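Local coordinates for enoyl-acyl carrier protein reductase (PDB 6KIA) that probably reduces the enoyl-acyl carrier protein double bond with NADH, the final step of each round of bacterial fatty acid elongation, at residues F90-P95 against K125-G130; L306-L310 against V394-S399; D151-A155 against L227-G232; T406-M410 against L424-I429. One frame throughout, in Å; residues are numbered along the deposited sequence.

In the fold
Contacts 1, 2 and 3 lie 36 to 40 Å apart, centre to centre. Contact 1 uses the loop after strand 80-83 of the Rossmann-type sheet, and contact 2 lies among the helices beside that sheet. Along the chain the order is contact 1, contact 3, contact 2, contact 4, each closing before the next opens. Contacts 2 and 4 have centres 14 Å apart, share helix 394-413 and touch where Leu-309 meets His-426. Contact 3 leads into strand 155-159, whereas residues 424-429 of contact 4 follow strand 421-423. The side chains of Asp-93, Ser-399 and Met-410 lie about 9, 8 and 8 Å from the bound NADH; contacts 2 and 4 together probably hold helix 394-413 near it.

Contact 1: residues F90-P95 against K125-G130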
# COMPACT_ATOMS: atom_id res chain seq x y z
N PHE A 90 -4.55 -3.32 -17.40
CA PHE A 90 -4.89 -3.47 -18.81
C PHE A 90 -6.25 -2.85 -19.10
O PHE A 90 -6.80 -3.06 -20.17
CB PHE A 90 -4.87 -4.95 -19.22
CG PHE A 90 -5.84 -5.82 -18.45
CD1 PHE A 90 -5.51 -6.32 -17.20
CD2 PHE A 90 -7.07 -6.16 -19.00
CE1 PHE A 90 -6.39 -7.12 -16.49
CE2 PHE A 90 -7.97 -6.95 -18.30
CZ PHE A 90 -7.64 -7.44 -17.04
N ASP A 91 -6.78 -2.07 -18.16
CA ASP A 91 -8.14 -1.53 -18.32
C ASP A 91 -8.29 -0.58 -19.53
O ASP A 91 -9.40 -0.41 -20.04
CB ASP A 91 -8.57 -0.81 -17.04
CG ASP A 91 -7.52 0.15 -16.54
OD1 ASP A 91 -6.47 -0.32 -16.00
OD2 ASP A 91 -7.75 1.36 -16.67
N LEU A 92 -7.18 -0.01 -20.00
CA LEU A 92 -7.23 0.87 -21.17
C LEU A 92 -6.36 0.33 -22.31
O LEU A 92 -5.91 1.07 -23.19
CB LEU A 92 -6.80 2.30 -20.80
CG LEU A 92 -7.78 3.07 -19.90
CD1 LEU A 92 -7.20 4.39 -19.41
CD2 LEU A 92 -9.14 3.29 -20.57
N ASP A 93 -6.12 -0.98 -22.30
CA ASP A 93 -5.38 -1.61 -23.38
C ASP A 93 -6.28 -2.40 -24.34
O ASP A 93 -7.27 -3.00 -23.93
CB ASP A 93 -4.31 -2.53 -22.80
CG ASP A 93 -3.14 -1.76 -22.21
OD1 ASP A 93 -2.99 -1.76 -20.96
OD2 ASP A 93 -2.40 -1.13 -23.00
N ALA A 94 -5.91 -2.41 -25.62
CA ALA A 94 -6.65 -3.16 -26.64
C ALA A 94 -5.85 -3.19 -27.94
O ALA A 94 -5.01 -2.33 -28.17
CB ALA A 94 -8.04 -2.54 -26.88
N PRO A 95 -6.11 -4.19 -28.80
CA PRO A 95 -5.58 -4.14 -30.16
C PRO A 95 -6.09 -2.89 -30.87
O PRO A 95 -7.16 -2.40 -30.52
CB PRO A 95 -6.12 -5.41 -30.81
CG PRO A 95 -6.39 -6.33 -29.69
CD PRO A 95 -6.85 -5.45 -28.55
N LYS A 125 -7.72 -10.95 -24.64
CA LYS A 125 -6.91 -10.30 -25.67
C LYS A 125 -6.31 -8.97 -25.19
O LYS A 125 -5.11 -8.68 -25.37
CB LYS A 125 -7.74 -10.09 -26.92
CG LYS A 125 -6.98 -9.53 -28.11
CD LYS A 125 -7.89 -9.48 -29.33
CE LYS A 125 -8.92 -10.60 -29.28
NZ LYS A 125 -10.10 -10.37 -30.15
N CYS A 126 -7.15 -8.18 -24.55
CA CYS A 126 -6.71 -6.91 -23.95
C CYS A 126 -5.68 -7.10 -22.83
O CYS A 126 -4.72 -6.32 -22.72
CB CYS A 126 -7.92 -6.13 -23.42
SG CYS A 126 -9.09 -5.60 -24.70
N ARG A 127 -5.89 -8.10 -21.99
CA ARG A 127 -4.97 -8.39 -20.90
C ARG A 127 -3.60 -8.72 -21.46
O ARG A 127 -2.58 -8.24 -20.94
CB ARG A 127 -5.47 -9.56 -20.03
CG ARG A 127 -4.65 -9.82 -18.76
CD ARG A 127 -5.31 -10.83 -17.82
NE ARG A 127 -4.89 -10.60 -16.43
CZ ARG A 127 -5.35 -11.26 -15.37
NH1 ARG A 127 -6.25 -12.22 -15.52
NH2 ARG A 127 -4.90 -10.97 -14.15
N ALA A 128 -3.57 -9.53 -22.52
CA ALA A 128 -2.30 -9.89 -23.18
C ALA A 128 -1.59 -8.66 -23.73
O ALA A 128 -0.38 -8.50 -23.52
CB ALA A 128 -2.53 -10.90 -24.29
N VAL A 129 -2.33 -7.83 -24.46
CA VAL A 129 -1.73 -6.59 -24.95
C VAL A 129 -1.15 -5.72 -23.80
O VAL A 129 0.00 -5.27 -23.86
CB VAL A 129 -2.74 -5.77 -25.79
CG1 VAL A 129 -2.20 -4.38 -26.09
CG2 VAL A 129 -3.08 -6.53 -27.07
N GLY A 130 -1.92 -5.53 -22.74
CA GLY A 130 -1.47 -4.70 -21.63
C GLY A 130 -0.25 -5.26 -20.91
O GLY A 130 0.67 -4.52 -20.52
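The loop that leaves strand 80-83 of the Rossmann-type sheet lies against helix 120-146 here, beginning with Phe-90 over Arg-127. The ring of Phe-90 receives the aliphatic part of Arg-127 on one face: CB of Arg-127 stands 3.9 Å from the ring centroid, only 11° off the normal, a clear CH-pi contact. With chi1 at 60°, Phe-90 CG is tucked between its own backbone N and carbonyl carbon, which brings the ring face under Arg-127 CB, with the extended arginine chain running on across it at a slant. NE of Arg-127 ends 3.8 Å from Phe-90 CE1, and that same nitrogen forms a salt bridge with Glu-207 of helix 196-219.

A type I turn from Phe-90 to Asp-93 brings the chain back to the helix. Gly-130 has no side chain, and Asp-93 OD1 settles 3.4 Å from its CA while bridging to Arg-133. Asp-93 O, buried without a polar partner, sits 3.2 Å from Cys-126 CB. Further on, Ala-94 CB touches Cys-126 SG at 3.9 Å, and Pro-95 CG lies 3.5 Å from Lys-125 CD. This is a loop-on-helix contact at the periphery of a dinucleotide-binding alpha/beta fold.

Contact 2: residues L306-L310 against V394-S399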
# COMPACT_ATOMS: atom_id res chain seq x y z
N LEU A 306 -5.98 2.41 13.43
CA LEU A 306 -4.73 3.13 13.69
C LEU A 306 -4.67 3.78 15.08
O LEU A 306 -3.59 3.88 15.66
CB LEU A 306 -4.54 4.19 12.59
CG LEU A 306 -3.33 5.12 12.64
CD1 LEU A 306 -2.02 4.33 12.55
CD2 LEU A 306 -3.46 6.09 11.48
N PHE A 307 -5.81 4.19 15.62
CA PHE A 307 -5.79 4.92 16.91
C PHE A 307 -5.05 4.23 18.07
O PHE A 307 -4.34 4.91 18.84
CB PHE A 307 -7.22 5.25 17.34
CG PHE A 307 -7.93 6.17 16.39
CD1 PHE A 307 -7.59 7.51 16.32
CD2 PHE A 307 -8.95 5.70 15.58
CE1 PHE A 307 -8.25 8.38 15.44
CE2 PHE A 307 -9.63 6.55 14.71
CZ PHE A 307 -9.29 7.89 14.64
N PRO A 308 -5.18 2.89 18.20
CA PRO A 308 -4.46 2.25 19.31
C PRO A 308 -2.93 2.33 19.21
O PRO A 308 -2.26 1.95 20.17
CB PRO A 308 -4.95 0.79 19.24
CG PRO A 308 -6.28 0.87 18.56
CD PRO A 308 -6.12 1.95 17.55
N LEU A 309 -2.39 2.82 18.10
CA LEU A 309 -0.94 3.10 18.05
C LEU A 309 -0.55 4.03 19.20
O LEU A 309 0.56 3.93 19.74
CB LEU A 309 -0.53 3.70 16.68
CG LEU A 309 0.95 4.03 16.53
CD1 LEU A 309 1.78 2.73 16.53
CD2 LEU A 309 1.23 4.86 15.25
N LEU A 310 -1.47 4.91 19.59
CA LEU A 310 -1.19 5.79 20.74
C LEU A 310 -0.85 4.99 22.01
O LEU A 310 0.11 5.31 22.75
CB LEU A 310 -2.37 6.72 21.01
CG LEU A 310 -2.48 7.92 20.07
CD1 LEU A 310 -3.87 8.55 20.09
CD2 LEU A 310 -1.40 8.95 20.39
N VAL A 394 -6.58 13.46 14.04
CA VAL A 394 -5.68 12.60 14.78
C VAL A 394 -5.00 11.59 13.83
O VAL A 394 -3.80 11.30 13.95
CB VAL A 394 -6.45 11.86 15.90
CG1 VAL A 394 -5.59 10.77 16.50
CG2 VAL A 394 -6.86 12.86 17.02
N THR A 395 -5.77 11.06 12.88
CA THR A 395 -5.21 10.08 11.97
C THR A 395 -4.14 10.68 11.05
O THR A 395 -3.32 9.94 10.54
CB THR A 395 -6.27 9.39 11.10
OG1 THR A 395 -6.99 10.38 10.35
CG2 THR A 395 -7.23 8.58 11.98
N ASP A 396 -4.19 11.99 10.80
CA ASP A 396 -3.12 12.65 10.03
C ASP A 396 -1.79 12.52 10.80
O ASP A 396 -0.74 12.11 10.25
CB ASP A 396 -3.41 14.14 9.76
CG ASP A 396 -4.66 14.38 8.93
OD1 ASP A 396 -5.10 13.48 8.18
OD2 ASP A 396 -5.20 15.51 9.00
N VAL A 397 -1.83 12.89 12.08
CA VAL A 397 -0.66 12.80 12.93
C VAL A 397 -0.15 11.35 12.97
O VAL A 397 1.05 11.08 12.76
CB VAL A 397 -0.97 13.29 14.39
CG1 VAL A 397 0.24 13.15 15.26
CG2 VAL A 397 -1.44 14.75 14.36
N LEU A 398 -1.06 10.42 13.21
CA LEU A 398 -0.64 9.03 13.40
C LEU A 398 -0.15 8.36 12.10
O LEU A 398 0.81 7.58 12.13
CB LEU A 398 -1.76 8.20 14.02
CG LEU A 398 -2.21 8.63 15.45
CD1 LEU A 398 -3.34 7.72 15.92
CD2 LEU A 398 -1.01 8.59 16.40
N SER A 399 -0.79 8.68 10.97
CA SER A 399 -0.35 8.16 9.68
C SER A 399 1.06 8.65 9.39
O SER A 399 1.90 7.86 8.95
CB SER A 399 -1.30 8.57 8.56
OG SER A 399 -2.58 7.97 8.71
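Leu-398, near the start of helix 394-413, packs into the turn that leads to helix 309-315, a buried helix-to-turn contact in the alpha-helical part of the protein beside the Rossmann-type sheet. Leu-398 CB meets Leu-306 first, 3.7 Å from Leu-306 CD2, and the two leucines run antiparallel, flank to flank. From there chi1 of -63° sets CG opposite the carbonyl carbon, and the branch divides. Leu-398 CD1 goes to the backbone of the type I turn, 3.9 Å from Phe-307 CA, while Leu-398 CD2 lies 4.0 Å from Leu-310 CG, where the side chains meet nearly perpendicular.

One turn earlier on the helix, Val-394 and Thr-395 take the Phe-307 ring. Val-394 comes in at the ring edge, Val-394 CG1 to Phe-307 CE1 3.7 Å, whereas the methyl CG2 of Thr-395 approaches obliquely, 3.4 Å from Phe-307 CZ. Leu-342 and Ile-346 of helix 339-351 also pack on this ring.

Leu-306 CD2 extends further, to 3.5 Å from Ser-399 OG. That hydroxyl of Ser-399, through OG, donates to Thr-395 O over 2.8 Å, and the Ser-399 backbone N reaches the same oxygen from the opposite face of its carbonyl plane.

Contact 3: residues D151-A155 against L227-G232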
# COMPACT_ATOMS: atom_id res chain seq x y z
N ASP A 151 29.24 -2.09 -11.49
CA ASP A 151 29.69 -3.32 -10.85
C ASP A 151 30.10 -3.02 -9.42
O ASP A 151 30.79 -2.02 -9.16
CB ASP A 151 30.91 -3.94 -11.56
CG ASP A 151 30.59 -4.46 -12.95
OD1 ASP A 151 29.41 -4.57 -13.28
OD2 ASP A 151 31.55 -4.79 -13.70
N GLY A 152 29.73 -3.90 -8.51
CA GLY A 152 30.14 -3.73 -7.13
C GLY A 152 29.09 -3.01 -6.29
O GLY A 152 29.18 -3.02 -5.07
N ALA A 153 28.14 -2.37 -6.93
CA ALA A 153 27.10 -1.67 -6.16
C ALA A 153 26.06 -2.60 -5.56
O ALA A 153 25.85 -3.73 -6.01
CB ALA A 153 26.44 -0.64 -7.00
N ASN A 154 25.43 -2.09 -4.50
CA ASN A 154 24.22 -2.70 -3.96
C ASN A 154 23.03 -2.02 -4.60
O ASN A 154 23.10 -0.84 -4.90
CB ASN A 154 24.16 -2.54 -2.44
CG ASN A 154 25.31 -3.24 -1.74
OD1 ASN A 154 25.81 -4.26 -2.21
ND2 ASN A 154 25.72 -2.70 -0.58
N ALA A 155 21.96 -2.77 -4.84
CA ALA A 155 20.76 -2.20 -5.41
C ALA A 155 19.54 -2.59 -4.54
O ALA A 155 19.39 -3.74 -4.09
CB ALA A 155 20.56 -2.66 -6.86
N LEU A 227 25.40 -7.78 -10.63
CA LEU A 227 25.78 -7.24 -9.33
C LEU A 227 26.20 -8.32 -8.34
O LEU A 227 27.15 -8.16 -7.58
CB LEU A 227 24.62 -6.41 -8.73
CG LEU A 227 24.21 -5.15 -9.51
CD1 LEU A 227 23.10 -4.42 -8.75
CD2 LEU A 227 25.39 -4.22 -9.77
N GLU A 228 25.45 -9.41 -8.32
CA GLU A 228 25.71 -10.49 -7.40
C GLU A 228 27.06 -11.13 -7.73
O GLU A 228 27.81 -11.51 -6.83
CB GLU A 228 24.56 -11.49 -7.45
CG GLU A 228 23.44 -11.06 -6.50
CD GLU A 228 22.24 -11.98 -6.48
OE1 GLU A 228 22.25 -13.00 -7.20
OE2 GLU A 228 21.28 -11.66 -5.73
N LYS A 229 27.39 -11.19 -9.02
CA LYS A 229 28.67 -11.72 -9.45
C LYS A 229 29.83 -10.74 -9.25
O LYS A 229 30.99 -11.14 -9.29
CB LYS A 229 28.58 -12.16 -10.92
CG LYS A 229 28.00 -13.56 -11.08
CD LYS A 229 27.62 -13.87 -12.52
CE LYS A 229 27.09 -15.29 -12.65
NZ LYS A 229 28.08 -16.31 -12.20
N SER A 230 29.54 -9.45 -9.06
CA SER A 230 30.63 -8.50 -8.86
C SER A 230 30.75 -7.96 -7.43
O SER A 230 31.22 -6.85 -7.21
CB SER A 230 30.51 -7.32 -9.83
OG SER A 230 29.25 -6.67 -9.73
N GLY A 231 30.30 -8.75 -6.45
CA GLY A 231 30.43 -8.39 -5.05
C GLY A 231 29.33 -7.48 -4.53
O GLY A 231 29.47 -6.86 -3.46
N GLY A 232 28.24 -7.36 -5.28
CA GLY A 232 27.12 -6.54 -4.82
C GLY A 232 26.03 -7.34 -4.15
O GLY A 232 26.04 -8.56 -4.19
O HOH W 1 27.55 -5.33 -7.61
O HOH W 2 28.32 -5.27 -1.54
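Ser-230 turns its side chain toward the loop at Asp-151 and Gly-152, and its hydroxyl is the direct polar link. Chi1 of 56° puts Ser-230 OG between the serine's own N and carbonyl carbon, where it accepts a hydrogen bond from Gly-152 N at 3.1 Å; the N-H points at it with a bend, 143°. The same hydroxyl is bonded to Arg-226 O, four residues back, in the last turns of helix 221-229. Asp-151 lies alongside, its CB 3.7 Å from Ser-230 OG, while its carboxylate bridges to Arg-226.

Leu-227 packs further along the loop. Leu-227 CD1 meets Ala-155 CB at 3.6 Å, and Leu-227 CD2 lies 3.8 Å from Ala-153 O. Here the loop after helix 120-146 becomes strand 155-159, while helix 221-229 ends and the chain passes Gly-231 and Gly-232 into strand 234-240, the parallel neighbour of 155-159 in the Rossmann-type sheet. At Gly-231 the backbone takes a positive phi, and at Gly-232, with no side chain between them, the chains close up: Gly-232 CA makes a CA-H...O contact with Ala-153 O at 3.3 Å.

Two waters add further bridges. One donates to both Ala-153 O and Leu-227 O and accepts weakly from Gly-152 N. The second donates to Asn-154 OD1, 2.8 Å away, and to Gly-231 O. Asn-154 sets out away from residues 227-232, but its end comes back to Gly-232, and its OD1 also accepts the backbone N-H of Gln-233.

Contact 4: residues T406-M410 against L424-I429; sequences TGPLM and LSHDVI
Chi1 of -75° and chi2 of 174° carry the Leu-409 side chain outward from helix 394-413 and into the start of helix 426-436. Leu-409 CD1 lies 3.7 Å from Ile-429 CG1, the leucine standing nearly perpendicular to the isoleucine, and Leu-409 CD2 rests 3.9 Å from Val-428 CG2, where leucine and valine pass flank to flank, running opposite ways. Val-428 is itself turned so that CG2 stands opposite its backbone N (chi1 70°), and CG2 meets CD2 of Leu-409 while CG1 lies near CD1 of the same leucine.

Leu-424 meets the helix at Leu-409 and Met-410 through its CD1. Leu-424 CD1 sits 3.6 Å from Met-410 CG, the two chains slanting across each other, and 4.2 Å from Leu-409 CB. One turn before Met-410, Thr-406 runs beside Ile-429 in the same direction, and Thr-406 CG2 reaches Ile-429 CD1 at 3.7 Å. The threonine hydroxyl is used within its own helix, bonded to Val-402 O. The side-chain contacts across the interface are apolar, and all six touching residues are buried.

In the fold, Leu-424 directly follows strand 421-423 and bonds through its backbone to Asn-287, at the end of the parallel neighbour 283-287. Tyr-286 of that strand touches both Met-410 and Leu-424, and helix 394-413 packs against the start of helix 426-436, just beyond strand 421-423.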
# COMPACT_ATOMS: atom_id res chain seq x y z
N THR A 406 8.02 3.04 9.79
CA THR A 406 8.18 1.92 8.87
C THR A 406 9.39 2.15 7.96
O THR A 406 9.98 1.17 7.50
CB THR A 406 6.92 1.66 8.00
OG1 THR A 406 6.61 2.80 7.19
CG2 THR A 406 5.73 1.29 8.90
N GLY A 407 9.74 3.41 7.72
CA GLY A 407 10.90 3.74 6.89
C GLY A 407 12.18 3.01 7.27
O GLY A 407 12.70 2.21 6.51
N PRO A 408 12.70 3.31 8.46
CA PRO A 408 13.93 2.67 8.93
C PRO A 408 13.74 1.18 9.17
O PRO A 408 14.67 0.42 8.95
CB PRO A 408 14.25 3.42 10.23
CG PRO A 408 13.01 4.14 10.58
CD PRO A 408 12.30 4.43 9.32
N LEU A 409 12.55 0.76 9.61
CA LEU A 409 12.32 -0.67 9.75
C LEU A 409 12.55 -1.40 8.42
O LEU A 409 13.29 -2.38 8.39
CB LEU A 409 10.90 -0.95 10.25
CG LEU A 409 10.67 -0.66 11.74
CD1 LEU A 409 9.20 -0.82 12.12
CD2 LEU A 409 11.56 -1.55 12.61
N MET A 410 11.93 -0.95 7.34
CA MET A 410 12.07 -1.63 6.06
C MET A 410 13.50 -1.44 5.52
O MET A 410 14.11 -2.40 5.03
CB MET A 410 11.04 -1.13 5.07
CG MET A 410 9.62 -1.50 5.49
SD MET A 410 8.38 -0.78 4.41
CE MET A 410 8.76 -1.54 2.81
N LEU A 424 4.90 -5.67 9.94
CA LEU A 424 5.30 -4.56 10.79
C LEU A 424 4.05 -4.08 11.51
O LEU A 424 3.25 -3.34 10.93
CB LEU A 424 5.91 -3.42 9.95
CG LEU A 424 7.06 -3.85 9.03
CD1 LEU A 424 7.60 -2.64 8.28
CD2 LEU A 424 8.17 -4.50 9.87
N SER A 425 3.81 -4.55 12.73
CA SER A 425 2.60 -4.14 13.46
C SER A 425 2.90 -2.99 14.43
O SER A 425 4.02 -2.48 14.44
CB SER A 425 1.99 -5.35 14.18
OG SER A 425 1.48 -6.25 13.20
N HIS A 426 1.91 -2.57 15.23
CA HIS A 426 2.09 -1.40 16.06
C HIS A 426 3.20 -1.54 17.08
O HIS A 426 3.78 -0.55 17.49
CB HIS A 426 0.80 -1.04 16.82
CG HIS A 426 -0.25 -0.46 15.94
ND1 HIS A 426 -1.43 0.08 16.44
CD2 HIS A 426 -0.32 -0.30 14.60
CE1 HIS A 426 -2.17 0.51 15.44
NE2 HIS A 426 -1.52 0.30 14.31
N ASP A 427 3.47 -2.78 17.50
CA ASP A 427 4.48 -3.00 18.52
C ASP A 427 5.87 -2.58 18.04
O ASP A 427 6.53 -1.71 18.64
CB ASP A 427 4.48 -4.47 19.01
CG ASP A 427 4.78 -5.49 17.92
OD1 ASP A 427 4.39 -5.31 16.74
OD2 ASP A 427 5.45 -6.49 18.26
N VAL A 428 6.29 -3.13 16.91
CA VAL A 428 7.66 -2.85 16.45
C VAL A 428 7.77 -1.42 15.90
O VAL A 428 8.81 -0.77 16.01
CB VAL A 428 8.10 -3.89 15.41
CG1 VAL A 428 7.33 -3.73 14.08
CG2 VAL A 428 9.63 -3.82 15.20
N ILE A 429 6.68 -0.88 15.37
CA ILE A 429 6.71 0.49 14.90
C ILE A 429 6.81 1.47 16.09
O ILE A 429 7.55 2.46 16.04
CB ILE A 429 5.47 0.79 14.04
CG1 ILE A 429 5.62 0.12 12.68
CG2 ILE A 429 5.21 2.29 13.90
CD1 ILE A 429 4.30 -0.08 11.99